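Local coordinates for protein transcription factor TAU subunit SFC1 (Schizosaccharomyces pombe, PDB 4BJI) that binds DNA as a subunit of the tauA part of TFIIIC, which recognises boxA promoter sites of tRNA and similar genes for RNA polymerase III transcription, at residues A[38-43]-A[65-70]; A[73-78]-A[89-94]; A[126-131]-A[145-150]. All blocks are in the same frame, centred on the assembly; numbering follows the deposited sequence. Where two conformers were deposited one is given.

Contact 1 of 3, residues A[38-43]-A[65-70]; sequences QEVIEA and PSYTHY
The ring of Tyr67 lies against helix 35-50, where Val40 covers one of its faces. CG2 of Val40 sits 3.9 Å from the Tyr67 ring centroid, a CH-pi contact only 20° off the ring normal and shifted toward the rim at CD1. This branch stands beside the backbone N of Val40, while CG1 points anti to it (chi1 -175°). The same CG2 meets Tyr70 CB at 4.0 Å, and one turn along the helix Ala43 CB touches Tyr67 CE2 at 3.9 Å. This apolar side is the tight one. Toward solvent the contact is looser and polar: the extended Glu39 chain crosses the tyrosine at about a right angle, bringing OE2 to the ring edge beside the hydroxyl. The resulting OH to OE2 hydrogen bond is doubtful in detail, since it is very short and Glu39 was deposited in two conformers. An alanine in place of Tyr67 would probably open a gap over Val40 CG2 and Ala43 CB and leave Glu39 without its hydroxyl mate. Val40 also packs on Ala74 of helix 71-74, and loop 65-70 lies along the flank of helix 35-50, in the helical part of a winged-helix domain.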
ATOM      1  N   GLN A  38       5.032 -23.545  -3.725  1.00 13.77           N
ATOM      2  CA  GLN A  38       3.628 -23.878  -3.469  1.00 13.61           C
ATOM      3  C   GLN A  38       3.262 -23.599  -2.008  1.00 15.07           C
ATOM      4  O   GLN A  38       2.175 -23.103  -1.725  1.00 13.55           O
ATOM      5  CB  GLN A  38       3.320 -25.336  -3.825  1.00 15.01           C
ATOM      6  CG  GLN A  38       1.835 -25.597  -3.867  1.00 22.80           C
ATOM      7  CD  GLN A  38       1.137 -24.803  -4.977  1.00 26.74           C
ATOM      8  OE1 GLN A  38       1.633 -24.724  -6.110  1.00 29.46           O
ATOM      9  NE2 GLN A  38      -0.017 -24.220  -4.656  1.00 29.68           N
ATOM     10  N   GLU A  39       4.149 -23.902  -1.065  1.00 12.82           N
ATOM     11  CA  GLU A  39       3.883 -23.613   0.345  0.56 14.73           C
ATOM     12  C   GLU A  39       3.608 -22.121   0.537  1.00 12.16           C
ATOM     13  O   GLU A  39       2.725 -21.750   1.283  1.00 13.46           O
ATOM     14  CB  GLU A  39       5.061 -24.056   1.235  0.56 17.94           C
ATOM     15  CG  GLU A  39       4.785 -23.948   2.735  0.56 22.94           C
ATOM     16  CD  GLU A  39       6.020 -24.248   3.585  0.56 37.05           C
ATOM     17  OE1 GLU A  39       7.012 -24.777   3.042  0.56 42.48           O
ATOM     18  OE2 GLU A  39       5.999 -23.947   4.797  0.56 35.60           O
ATOM     19  N   VAL A  40       4.369 -21.276  -0.149  1.00 12.15           N
ATOM     20  CA  VAL A  40       4.170 -19.830  -0.023  1.00 11.42           C
ATOM     21  C   VAL A  40       2.871 -19.407  -0.668  1.00 11.62           C
ATOM     22  O   VAL A  40       2.126 -18.595  -0.086  1.00 10.64           O
ATOM     23  CB  VAL A  40       5.360 -19.050  -0.634  1.00 11.78           C
ATOM     24  CG1 VAL A  40       5.209 -17.562  -0.389  1.00 11.80           C
ATOM     25  CG2 VAL A  40       6.688 -19.575  -0.054  1.00 15.91           C
ATOM     26  N   ILE A  41       2.554 -19.984  -1.828  1.00 10.60           N
ATOM     27  CA  ILE A  41       1.289 -19.720  -2.503  1.00 12.73           C
ATOM     28  C   ILE A  41       0.116 -20.085  -1.600  1.00 12.80           C
ATOM     29  O   ILE A  41      -0.839 -19.296  -1.462  1.00 12.47           O
ATOM     30  CB  ILE A  41       1.223 -20.488  -3.831  1.00 13.29           C
ATOM     31  CG1 ILE A  41       2.259 -19.952  -4.822  1.00 13.83           C
ATOM     32  CG2 ILE A  41      -0.208 -20.450  -4.396  1.00 15.70           C
ATOM     33  CD1 ILE A  41       2.410 -20.828  -6.066  1.00 14.77           C
ATOM     34  N   GLU A  42       0.169 -21.225  -0.921  1.00 11.72           N
ATOM     35  CA  GLU A  42      -0.898 -21.611  -0.021  1.00 11.35           C
ATOM     36  C   GLU A  42      -1.066 -20.668   1.166  1.00 12.70           C
ATOM     37  O   GLU A  42      -2.209 -20.419   1.591  1.00 15.38           O
ATOM     38  CB  GLU A  42      -0.709 -23.052   0.442  1.00 15.29           C
ATOM     39  CG  GLU A  42      -0.833 -24.062  -0.706  1.00 19.62           C
ATOM     40  CD  GLU A  42      -2.111 -23.898  -1.483  1.00 28.70           C
ATOM     41  OE1 GLU A  42      -3.185 -23.876  -0.859  1.00 30.01           O
ATOM     42  OE2 GLU A  42      -2.042 -23.747  -2.711  1.00 31.10           O
ATOM     43  N   ALA A  43       0.027 -20.109   1.672  1.00 11.88           N
ATOM     44  CA  ALA A  43      -0.039 -19.129   2.742  1.00 12.01           C
ATOM     45  C   ALA A  43      -0.614 -17.796   2.256  1.00 13.65           C
ATOM     46  O   ALA A  43      -1.276 -17.074   3.019  1.00 12.81           O
ATOM     47  CB  ALA A  43       1.332 -18.922   3.325  1.00 11.73           C
ATOM     48  N   PRO A  65       8.865 -15.801   8.346  1.00 39.26           N
ATOM     49  CA  PRO A  65      10.045 -15.098   7.812  1.00 38.08           C
ATOM     50  C   PRO A  65      10.947 -15.925   6.881  1.00 37.01           C
ATOM     51  O   PRO A  65      11.784 -15.353   6.187  1.00 31.90           O
ATOM     52  CB  PRO A  65      10.814 -14.666   9.069  1.00 47.92           C
ATOM     53  CG  PRO A  65      10.143 -15.352  10.222  1.00 54.26           C
ATOM     54  CD  PRO A  65       8.752 -15.675   9.808  1.00 48.58           C
ATOM     55  N   SER A  66      10.779 -17.239   6.844  1.00 37.73           N
ATOM     56  CA  SER A  66      11.538 -18.051   5.891  1.00 43.02           C
ATOM     57  C   SER A  66      11.052 -17.858   4.441  1.00 39.38           C
ATOM     58  O   SER A  66      11.705 -18.301   3.493  1.00 36.56           O
ATOM     59  CB  SER A  66      11.498 -19.537   6.285  1.00 51.51           C
ATOM     60  OG  SER A  66      10.171 -20.006   6.457  1.00 56.39           O
ATOM     61  N   TYR A  67       9.917 -17.176   4.272  1.00 31.59           N
ATOM     62  CA  TYR A  67       9.347 -16.937   2.943  1.00 30.03           C
ATOM     63  C   TYR A  67       9.857 -15.640   2.306  1.00 25.43           C
ATOM     64  O   TYR A  67       9.509 -15.334   1.165  1.00 25.87           O
ATOM     65  CB  TYR A  67       7.817 -16.867   3.017  1.00 26.46           C
ATOM     66  CG  TYR A  67       7.119 -18.136   3.465  1.00 28.44           C
ATOM     67  CD1 TYR A  67       7.793 -19.353   3.497  1.00 34.78           C
ATOM     68  CD2 TYR A  67       5.785 -18.120   3.848  1.00 28.61           C
ATOM     69  CE1 TYR A  67       7.149 -20.512   3.899  1.00 35.31           C
ATOM     70  CE2 TYR A  67       5.141 -19.260   4.256  1.00 29.32           C
ATOM     71  CZ  TYR A  67       5.832 -20.460   4.284  1.00 32.65           C
ATOM     72  OH  TYR A  67       5.185 -21.604   4.688  1.00 43.52           O
ATOM     73  N   THR A  68      10.690 -14.889   3.027  1.00 23.48           N
ATOM     74  CA  THR A  68      11.130 -13.555   2.585  1.00 22.94           C
ATOM     75  C   THR A  68      11.493 -13.439   1.098  1.00 23.22           C
ATOM     76  O   THR A  68      10.982 -12.566   0.396  1.00 25.05           O
ATOM     77  CB  THR A  68      12.329 -13.039   3.412  1.00 26.73           C
ATOM     78  OG1 THR A  68      11.949 -12.926   4.784  1.00 32.92           O
ATOM     79  CG2 THR A  68      12.780 -11.648   2.910  1.00 32.05           C
ATOM     80  N   HIS A  69      12.424 -14.277   0.639  1.00 28.18           N
ATOM     81  CA  HIS A  69      12.873 -14.182  -0.746  1.00 27.41           C
ATOM     82  C   HIS A  69      12.302 -15.269  -1.645  1.00 27.25           C
ATOM     83  O   HIS A  69      12.731 -15.393  -2.778  1.00 35.98           O
ATOM     84  CB  HIS A  69      14.406 -14.195  -0.835  1.00 31.10           C
ATOM     85  CG  HIS A  69      15.053 -13.025  -0.164  1.00 28.37           C
ATOM     86  ND1 HIS A  69      14.830 -11.718  -0.558  1.00 33.58           N
ATOM     87  CD2 HIS A  69      15.903 -12.962   0.885  1.00 28.54           C
ATOM     88  CE1 HIS A  69      15.525 -10.904   0.213  1.00 34.74           C
ATOM     89  NE2 HIS A  69      16.185 -11.631   1.098  1.00 29.37           N
ATOM     90  N   TYR A  70      11.321 -16.026  -1.158  1.00 18.62           N
ATOM     91  CA  TYR A  70      10.477 -16.805  -2.067  1.00 15.05           C
ATOM     92  C   TYR A  70       9.201 -16.044  -2.450  1.00 13.07           C
ATOM     93  O   TYR A  70       8.585 -16.350  -3.463  1.00 13.34           O
ATOM     94  CB  TYR A  70      10.133 -18.165  -1.470  1.00 14.94           C
ATOM     95  CG  TYR A  70      11.347 -19.063  -1.202  1.00 15.39           C
ATOM     96  CD1 TYR A  70      12.371 -19.180  -2.135  1.00 18.01           C
ATOM     97  CD2 TYR A  70      11.443 -19.787  -0.019  1.00 17.65           C
ATOM     98  CE1 TYR A  70      13.476 -19.985  -1.879  1.00 13.84           C
ATOM     99  CE2 TYR A  70      12.526 -20.594   0.226  1.00 17.61           C
ATOM    100  CZ  TYR A  70      13.524 -20.688  -0.729  1.00 12.94           C
ATOM    101  OH  TYR A  70      14.625 -21.479  -0.512  1.00 15.17           O
TER

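Contact 2 of 3, residues A[73-78]-A[89-94]; sequences FALPYL and DTYTRF
Leu75 and Tyr91 meet at about a right angle, joining segment 73-78 to the beta hairpin in the winged-helix domain, where strand 90-93 runs antiparallel to strand 79-82. The leucine presses CD1 onto the tyrosine face almost exactly over its centre, 3.6 Å from the ring centroid and 3° off the normal. All six ring carbons are therefore nearly equally far from this methyl, and Leu75 CB adds a contact at 4.0 Å to Tyr91 CD2 near the rim. The Tyr91 side chain also touches Ser79 and Leu81 of the neighbouring strand.

A different geometry governs the other end, where the Phe94 ring faces backbone instead of a side chain. Leu78 C lies over one face, offset toward the rim, 3.4 Å from Phe94 CD2. Two carbonyl oxygens approach the ring edge near its plane: Tyr77 O at CE2 and Pro76 O at CZ. With CG of Phe94 anti to its carbonyl carbon (chi1 -70°), the ring starts out beside its own N, the atom that bonds Leu78. Arg93 CA makes a CA-H...O contact to Leu78 O at 3.5 Å. The same oxygen accepts the conventional hydrogen bond from Phe94 N, 3.1 Å long, with the donor tilted 25° from the carbonyl plane.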
ATOM      1  N   PHE A  73       8.578 -14.900  -6.059  1.00 12.39           N
ATOM      2  CA  PHE A  73       8.282 -15.939  -7.020  1.00 11.39           C
ATOM      3  C   PHE A  73       6.853 -16.479  -6.904  1.00 10.35           C
ATOM      4  O   PHE A  73       6.299 -17.007  -7.857  1.00 11.75           O
ATOM      5  CB  PHE A  73       9.278 -17.105  -6.827  1.00 13.47           C
ATOM      6  CG  PHE A  73      10.720 -16.741  -7.100  1.00 17.21           C
ATOM      7  CD1 PHE A  73      11.211 -16.749  -8.374  1.00 21.90           C
ATOM      8  CD2 PHE A  73      11.553 -16.383  -6.058  1.00 23.10           C
ATOM      9  CE1 PHE A  73      12.552 -16.398  -8.628  1.00 19.42           C
ATOM     10  CE2 PHE A  73      12.875 -16.038  -6.294  1.00 32.24           C
ATOM     11  CZ  PHE A  73      13.366 -16.045  -7.579  1.00 27.66           C
ATOM     12  N   ALA A  74       6.276 -16.370  -5.705  1.00 10.66           N
ATOM     13  CA  ALA A  74       4.926 -16.873  -5.424  1.00 10.83           C
ATOM     14  C   ALA A  74       3.835 -15.868  -5.859  1.00 10.30           C
ATOM     15  O   ALA A  74       2.779 -16.270  -6.364  1.00 10.04           O
ATOM     16  CB  ALA A  74       4.793 -17.178  -3.926  1.00 12.14           C
ATOM     17  N   LEU A  75       4.105 -14.577  -5.657  1.00  9.07           N
ATOM     18  CA  LEU A  75       3.083 -13.542  -5.919  1.00  8.69           C
ATOM     19  C   LEU A  75       2.516 -13.611  -7.344  1.00  8.99           C
ATOM     20  O   LEU A  75       1.318 -13.449  -7.523  1.00  9.08           O
ATOM     21  CB  LEU A  75       3.606 -12.145  -5.579  1.00  9.23           C
ATOM     22  CG  LEU A  75       3.592 -11.835  -4.073  1.00  8.91           C
ATOM     23  CD1 LEU A  75       4.482 -10.696  -3.699  1.00  9.56           C
ATOM     24  CD2 LEU A  75       2.157 -11.598  -3.582  1.00  9.84           C
ATOM     25  N   PRO A  76       3.363 -13.875  -8.362  1.00  8.75           N
ATOM     26  CA  PRO A  76       2.847 -13.880  -9.732  1.00 10.42           C
ATOM     27  C   PRO A  76       1.850 -14.989 -10.041  1.00 11.00           C
ATOM     28  O   PRO A  76       1.176 -14.987 -11.081  1.00 12.58           O
ATOM     29  CB  PRO A  76       4.136 -14.050 -10.579  1.00 12.37           C
ATOM     30  CG  PRO A  76       5.176 -13.422  -9.781  1.00 12.44           C
ATOM     31  CD  PRO A  76       4.843 -13.881  -8.379  1.00  9.76           C
ATOM     32  N   TYR A  77       1.745 -15.961  -9.129  1.00  9.78           N
ATOM     33  CA  TYR A  77       0.754 -17.006  -9.295  1.00  9.43           C
ATOM     34  C   TYR A  77      -0.651 -16.604  -8.870  1.00 11.26           C
ATOM     35  O   TYR A  77      -1.618 -17.283  -9.204  1.00 13.61           O
ATOM     36  CB  TYR A  77       1.162 -18.273  -8.516  1.00 11.59           C
ATOM     37  CG  TYR A  77       2.257 -19.063  -9.203  1.00 12.08           C
ATOM     38  CD1 TYR A  77       3.595 -18.788  -8.977  1.00 12.86           C
ATOM     39  CD2 TYR A  77       1.938 -20.047 -10.126  1.00 15.05           C
ATOM     40  CE1 TYR A  77       4.603 -19.496  -9.639  1.00 15.22           C
ATOM     41  CE2 TYR A  77       2.934 -20.756 -10.788  1.00 14.10           C
ATOM     42  CZ  TYR A  77       4.245 -20.465 -10.534  1.00 17.38           C
ATOM     43  OH  TYR A  77       5.217 -21.201 -11.198  1.00 18.25           O
ATOM     44  N   LEU A  78      -0.761 -15.481  -8.146  1.00  9.65           N
ATOM     45  CA  LEU A  78      -2.025 -15.050  -7.564  1.00 10.23           C
ATOM     46  C   LEU A  78      -2.404 -13.602  -7.827  1.00  9.69           C
ATOM     47  O   LEU A  78      -3.540 -13.233  -7.574  1.00  9.33           O
ATOM     48  CB  LEU A  78      -1.992 -15.217  -6.046  1.00  9.76           C
ATOM     49  CG  LEU A  78      -1.759 -16.623  -5.527  1.00 10.70           C
ATOM     50  CD1 LEU A  78      -1.623 -16.576  -4.036  1.00 12.58           C
ATOM     51  CD2 LEU A  78      -2.880 -17.564  -5.957  1.00 15.29           C
ATOM     52  N   ASP A  89       2.944  -0.051  -6.224  1.00  7.62           N
ATOM     53  CA  ASP A  89       3.738  -0.943  -5.367  1.00  9.38           C
ATOM     54  C   ASP A  89       2.856  -1.867  -4.517  1.00  9.39           C
ATOM     55  O   ASP A  89       3.305  -2.415  -3.480  1.00 11.45           O
ATOM     56  CB  ASP A  89       4.713  -0.144  -4.485  1.00 10.73           C
ATOM     57  CG  ASP A  89       5.776   0.538  -5.298  1.00 18.52           C
ATOM     58  OD1 ASP A  89       6.272  -0.080  -6.249  1.00 21.68           O
ATOM     59  OD2 ASP A  89       6.040   1.726  -5.026  1.00 27.15           O
ATOM     60  N   THR A  90       1.612  -2.100  -4.962  1.00  6.61           N
ATOM     61  CA  THR A  90       0.772  -3.128  -4.390  1.00  6.29           C
ATOM     62  C   THR A  90       0.520  -4.251  -5.364  1.00  7.30           C
ATOM     63  O   THR A  90       0.415  -4.028  -6.588  1.00  7.74           O
ATOM     64  CB  THR A  90      -0.602  -2.628  -3.867  1.00  6.98           C
ATOM     65  OG1 THR A  90      -1.474  -2.253  -4.951  1.00  6.59           O
ATOM     66  CG2 THR A  90      -0.419  -1.461  -2.914  1.00  7.21           C
ATOM     67  N   TYR A  91       0.435  -5.454  -4.809  1.00  5.86           N
ATOM     68  CA  TYR A  91       0.020  -6.663  -5.508  1.00  6.95           C
ATOM     69  C   TYR A  91      -1.454  -6.856  -5.278  1.00  7.36           C
ATOM     70  O   TYR A  91      -1.931  -6.836  -4.127  1.00  6.74           O
ATOM     71  CB  TYR A  91       0.800  -7.866  -4.952  1.00  7.01           C
ATOM     72  CG  TYR A  91       2.277  -7.775  -5.226  1.00  7.78           C
ATOM     73  CD1 TYR A  91       3.120  -7.080  -4.372  1.00  8.53           C
ATOM     74  CD2 TYR A  91       2.826  -8.352  -6.362  1.00  9.96           C
ATOM     75  CE1 TYR A  91       4.477  -6.934  -4.644  1.00 11.46           C
ATOM     76  CE2 TYR A  91       4.184  -8.223  -6.626  1.00 10.33           C
ATOM     77  CZ  TYR A  91       4.993  -7.515  -5.746  1.00 12.36           C
ATOM     78  OH  TYR A  91       6.361  -7.349  -5.989  1.00 20.24           O
ATOM     79  N   THR A  92      -2.213  -6.991  -6.367  1.00  6.98           N
ATOM     80  CA  THR A  92      -3.681  -7.124  -6.321  1.00  6.38           C
ATOM     81  C   THR A  92      -4.081  -8.491  -6.854  1.00  7.24           C
ATOM     82  O   THR A  92      -3.582  -8.941  -7.895  1.00  7.94           O
ATOM     83  CB  THR A  92      -4.319  -6.029  -7.185  1.00  7.50           C
ATOM     84  OG1 THR A  92      -3.937  -4.727  -6.694  1.00  7.35           O
ATOM     85  CG2 THR A  92      -5.829  -6.150  -7.159  1.00  6.88           C
ATOM     86  N   ARG A  93      -4.993  -9.150  -6.162  1.00  7.81           N
ATOM     87  CA  ARG A  93      -5.384 -10.474  -6.589  0.59  7.89           C
ATOM     88  C   ARG A  93      -6.033 -10.421  -7.980  1.00  7.37           C
ATOM     89  O   ARG A  93      -6.723  -9.451  -8.352  1.00  8.88           O
ATOM     90  CB  ARG A  93      -6.291 -11.128  -5.543  0.59 11.22           C
ATOM     91  CG  ARG A  93      -7.654 -10.509  -5.382  0.59 10.04           C
ATOM     92  CD  ARG A  93      -8.489 -11.227  -4.264  0.59 10.57           C
ATOM     93  NE  ARG A  93      -9.897 -10.824  -4.310  0.59 16.71           N
ATOM     94  CZ  ARG A  93     -10.671 -10.514  -3.265  0.59 14.76           C
ATOM     95  NH1 ARG A  93     -10.260 -10.541  -1.983  0.59  8.70           N
ATOM     96  NH2 ARG A  93     -11.923 -10.144  -3.538  0.59 19.83           N
ATOM     97  N   PHE A  94      -5.798 -11.455  -8.779  1.00  8.41           N
ATOM     98  CA  PHE A  94      -6.323 -11.487 -10.146  1.00  9.49           C
ATOM     99  C   PHE A  94      -7.834 -11.239 -10.141  1.00  8.85           C
ATOM    100  O   PHE A  94      -8.558 -11.716  -9.270  1.00 11.36           O
ATOM    101  CB  PHE A  94      -6.029 -12.832 -10.809  1.00  9.75           C
ATOM    102  CG  PHE A  94      -4.559 -13.047 -11.120  1.00 11.39           C
ATOM    103  CD1 PHE A  94      -3.806 -12.078 -11.754  1.00 11.18           C
ATOM    104  CD2 PHE A  94      -3.926 -14.270 -10.794  1.00 11.53           C
ATOM    105  CE1 PHE A  94      -2.449 -12.279 -12.042  1.00 10.81           C
ATOM    106  CE2 PHE A  94      -2.573 -14.479 -11.092  1.00 12.12           C
ATOM    107  CZ  PHE A  94      -1.825 -13.472 -11.712  1.00 12.09           C
TER

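Contact 3 of 3, residues A[126-131]-A[145-150]; sequences HVFDGK and IVDPTI
Phe128 lies side by side with Asp147. Its CB lies 4.2 Å from Ile145 CG1, and CG, anti to the backbone N (chi1 -168°), is set beside the carbonyl carbon, from where the ring runs out alongside Asp147. On the rim, CD1 meets Asp147 CB at 4.1 Å. One atom further out, CE1 meets Ile150 CD1 at 3.8 Å and Asp147 OD2 at 3.9 Å. That oxygen approaches the ring edge in plane, carboxylate and ring being nearly coplanar. Tyr140, edge-to-face, and Met182 and Leu186 of helix 172-189 also pack on the ring.

The backbones meet at the root of this side chain. Phe128 O accepts hydrogen bonds from Val146 N at 2.9 Å and, in its carbonyl plane, from Asp147 N. On the outer side Val127 CG1 packs against Val146 CG2 at 3.6 Å. A CB on Gly130 would clash with Asp147 OD2, which forms a salt bridge with Lys185. Asp147 OD1 accepts from both Thr149 N and Thr149 OG1, while Asp129 OD1 accepts from Lys131 N and its OD2 bonds Thr132 OG1. Two loops are thus joined by a single beta bridge at Phe128 and Ile145, each loop shaped by an Asx turn.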
ATOM      1  N   HIS A 126       4.909  -2.238   8.534  1.00 11.40           N
ATOM      2  CA  HIS A 126       4.061  -1.644   7.496  1.00 10.78           C
ATOM      3  C   HIS A 126       3.042  -0.645   8.084  1.00  8.75           C
ATOM      4  O   HIS A 126       2.344   0.040   7.356  1.00  9.30           O
ATOM      5  CB  HIS A 126       3.314  -2.765   6.785  1.00  9.60           C
ATOM      6  CG  HIS A 126       2.471  -3.591   7.706  1.00  8.97           C
ATOM      7  ND1 HIS A 126       3.013  -4.396   8.689  1.00 13.35           N
ATOM      8  CD2 HIS A 126       1.130  -3.711   7.822  1.00 10.44           C
ATOM      9  CE1 HIS A 126       2.037  -4.967   9.374  1.00 13.47           C
ATOM     10  NE2 HIS A 126       0.885  -4.585   8.851  1.00 12.94           N
ATOM     11  N   VAL A 127       2.978  -0.563   9.411  1.00  8.31           N
ATOM     12  CA  VAL A 127       2.000   0.289  10.098  1.00  8.79           C
ATOM     13  C   VAL A 127       2.555   1.688  10.235  1.00  8.33           C
ATOM     14  O   VAL A 127       3.736   1.871  10.548  1.00  9.83           O
ATOM     15  CB  VAL A 127       1.713  -0.309  11.497  1.00 10.38           C
ATOM     16  CG1 VAL A 127       0.819   0.579  12.320  1.00 10.13           C
ATOM     17  CG2 VAL A 127       1.100  -1.679  11.374  1.00 13.71           C
ATOM     18  N   PHE A 128       1.689   2.681  10.032  1.00  8.55           N
ATOM     19  CA  PHE A 128       2.031   4.077  10.256  1.00  8.30           C
ATOM     20  C   PHE A 128       1.352   4.530  11.533  1.00  8.40           C
ATOM     21  O   PHE A 128       0.126   4.734  11.536  1.00  7.40           O
ATOM     22  CB  PHE A 128       1.583   4.974   9.089  1.00  9.38           C
ATOM     23  CG  PHE A 128       2.182   6.364   9.149  1.00  8.91           C
ATOM     24  CD1 PHE A 128       1.678   7.338   9.998  1.00 10.43           C
ATOM     25  CD2 PHE A 128       3.284   6.677   8.352  1.00 10.87           C
ATOM     26  CE1 PHE A 128       2.270   8.555  10.060  1.00 11.08           C
ATOM     27  CE2 PHE A 128       3.852   7.912   8.405  1.00 13.07           C
ATOM     28  CZ  PHE A 128       3.328   8.847   9.258  1.00 11.53           C
ATOM     29  N   ASP A 129       2.133   4.662  12.605  1.00  8.45           N
ATOM     30  CA  ASP A 129       1.569   5.069  13.919  1.00  9.32           C
ATOM     31  C   ASP A 129       1.932   6.495  14.315  1.00 10.64           C
ATOM     32  O   ASP A 129       1.414   7.023  15.310  1.00 11.18           O
ATOM     33  CB  ASP A 129       1.897   4.071  15.034  1.00 12.25           C
ATOM     34  CG  ASP A 129       3.362   4.036  15.385  1.00 14.62           C
ATOM     35  OD1 ASP A 129       4.160   4.793  14.788  1.00 12.31           O
ATOM     36  OD2 ASP A 129       3.704   3.162  16.251  1.00 17.90           O
ATOM     37  N   GLY A 130       2.807   7.133  13.554  1.00  9.03           N
ATOM     38  CA  GLY A 130       3.220   8.493  13.872  1.00  9.17           C
ATOM     39  C   GLY A 130       4.222   8.629  14.968  1.00 10.99           C
ATOM     40  O   GLY A 130       4.555   9.766  15.344  1.00 13.44           O
ATOM     41  N   LYS A 131       4.707   7.523  15.523  1.00 10.85           N
ATOM     42  CA  LYS A 131       5.575   7.626  16.684  1.00 11.69           C
ATOM     43  C   LYS A 131       6.701   6.641  16.757  1.00 12.75           C
ATOM     44  O   LYS A 131       7.684   6.873  17.496  1.00 16.73           O
ATOM     45  CB  LYS A 131       4.766   7.579  17.982  1.00 18.49           C
ATOM     46  CG  LYS A 131       3.890   6.389  18.159  1.00 21.28           C
ATOM     47  CD  LYS A 131       3.145   6.513  19.498  1.00 27.71           C
ATOM     48  CE  LYS A 131       2.259   5.325  19.784  1.00 32.90           C
ATOM     49  NZ  LYS A 131       1.625   5.494  21.134  1.00 39.72           N
ATOM     50  N   ILE A 145      -2.706   2.710   8.431  1.00  6.15           N
ATOM     51  CA  ILE A 145      -2.448   3.977   9.116  1.00  7.29           C
ATOM     52  C   ILE A 145      -3.278   3.992  10.397  1.00  9.51           C
ATOM     53  O   ILE A 145      -4.517   4.142  10.371  1.00 10.41           O
ATOM     54  CB  ILE A 145      -2.799   5.179   8.233  1.00  8.48           C
ATOM     55  CG1 ILE A 145      -1.978   5.159   6.965  1.00  9.25           C
ATOM     56  CG2 ILE A 145      -2.579   6.471   9.051  1.00 11.61           C
ATOM     57  CD1 ILE A 145      -2.410   6.222   6.013  1.00 13.35           C
ATOM     58  N   VAL A 146      -2.609   3.814  11.532  1.00  7.11           N
ATOM     59  CA  VAL A 146      -3.323   3.778  12.810  1.00  8.14           C
ATOM     60  C   VAL A 146      -3.177   5.089  13.583  1.00  7.16           C
ATOM     61  O   VAL A 146      -3.889   5.345  14.583  1.00  9.03           O
ATOM     62  CB  VAL A 146      -2.863   2.608  13.727  1.00 11.18           C
ATOM     63  CG1 VAL A 146      -3.110   1.268  13.015  1.00 14.58           C
ATOM     64  CG2 VAL A 146      -1.413   2.753  14.167  1.00 11.23           C
ATOM     65  N   ASP A 147      -2.257   5.948  13.156  1.00  7.19           N
ATOM     66  CA  ASP A 147      -2.033   7.250  13.802  1.00  6.81           C
ATOM     67  C   ASP A 147      -3.380   7.940  13.999  1.00  8.34           C
ATOM     68  O   ASP A 147      -4.085   8.179  13.012  1.00  8.71           O
ATOM     69  CB  ASP A 147      -1.140   8.091  12.909  1.00  7.20           C
ATOM     70  CG  ASP A 147      -0.782   9.446  13.485  1.00 10.95           C
ATOM     71  OD1 ASP A 147      -1.619  10.021  14.203  1.00 14.94           O
ATOM     72  OD2 ASP A 147       0.312   9.943  13.191  1.00 10.97           O
ATOM     73  N   PRO A 148      -3.786   8.223  15.250  1.00  8.83           N
ATOM     74  CA  PRO A 148      -5.141   8.699  15.520  1.00 10.06           C
ATOM     75  C   PRO A 148      -5.395  10.138  15.093  1.00 11.27           C
ATOM     76  O   PRO A 148      -6.572  10.577  15.118  1.00 13.66           O
ATOM     77  CB  PRO A 148      -5.280   8.483  17.053  1.00 13.38           C
ATOM     78  CG  PRO A 148      -3.918   8.560  17.563  1.00 13.00           C
ATOM     79  CD  PRO A 148      -3.048   7.923  16.492  1.00 10.25           C
ATOM     80  N   THR A 149      -4.352  10.864  14.728  1.00  9.67           N
ATOM     81  CA  THR A 149      -4.517  12.205  14.198  1.00 12.09           C
ATOM     82  C   THR A 149      -4.668  12.189  12.679  1.00 15.90           C
ATOM     83  O   THR A 149      -5.200  13.128  12.100  1.00 20.52           O
ATOM     84  CB  THR A 149      -3.345  13.119  14.590  1.00 14.34           C
ATOM     85  OG1 THR A 149      -2.135  12.718  13.914  1.00 25.57           O
ATOM     86  CG2 THR A 149      -3.151  13.084  16.053  1.00 16.38           C
ATOM     87  N   ILE A 150      -4.213  11.139  12.007  1.00  9.92           N
ATOM     88  CA  ILE A 150      -4.281  11.068  10.543  1.00  8.78           C
ATOM     89  C   ILE A 150      -5.428  10.175  10.068  1.00  9.02           C
ATOM     90  O   ILE A 150      -6.140  10.487   9.103  1.00  9.37           O
ATOM     91  CB  ILE A 150      -2.947  10.574   9.965  1.00 10.03           C
ATOM     92  CG1 ILE A 150      -1.857  11.576  10.380  1.00 10.65           C
ATOM     93  CG2 ILE A 150      -3.062  10.431   8.463  1.00 11.26           C
ATOM     94  CD1 ILE A 150      -0.408  11.242   9.925  1.00 13.89           C
TER

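How the contacts relate
Contacts 1 and 2 belong to the same winged-helix unit and touch directly: Ala74 and Tyr77 both pack against Ile41 of helix 35-50. Contact 3 stands apart, with its centre about 28 Å from that of contact 1 and 26 Å from that of contact 2, across the chain's centre from the latter. Contact 1 is a surface patch, joining a helix to a loop mainly through one aromatic ring. Contact 2, partly buried, links segment 73-78 to strand 90-93 by a methyl-on-ring contact and a backbone bond. Contact 3 is buried although neither segment is regular, and beside helix 172-189 it combines main-chain bonds and apolar packing between loops that are each turned by a carboxylate.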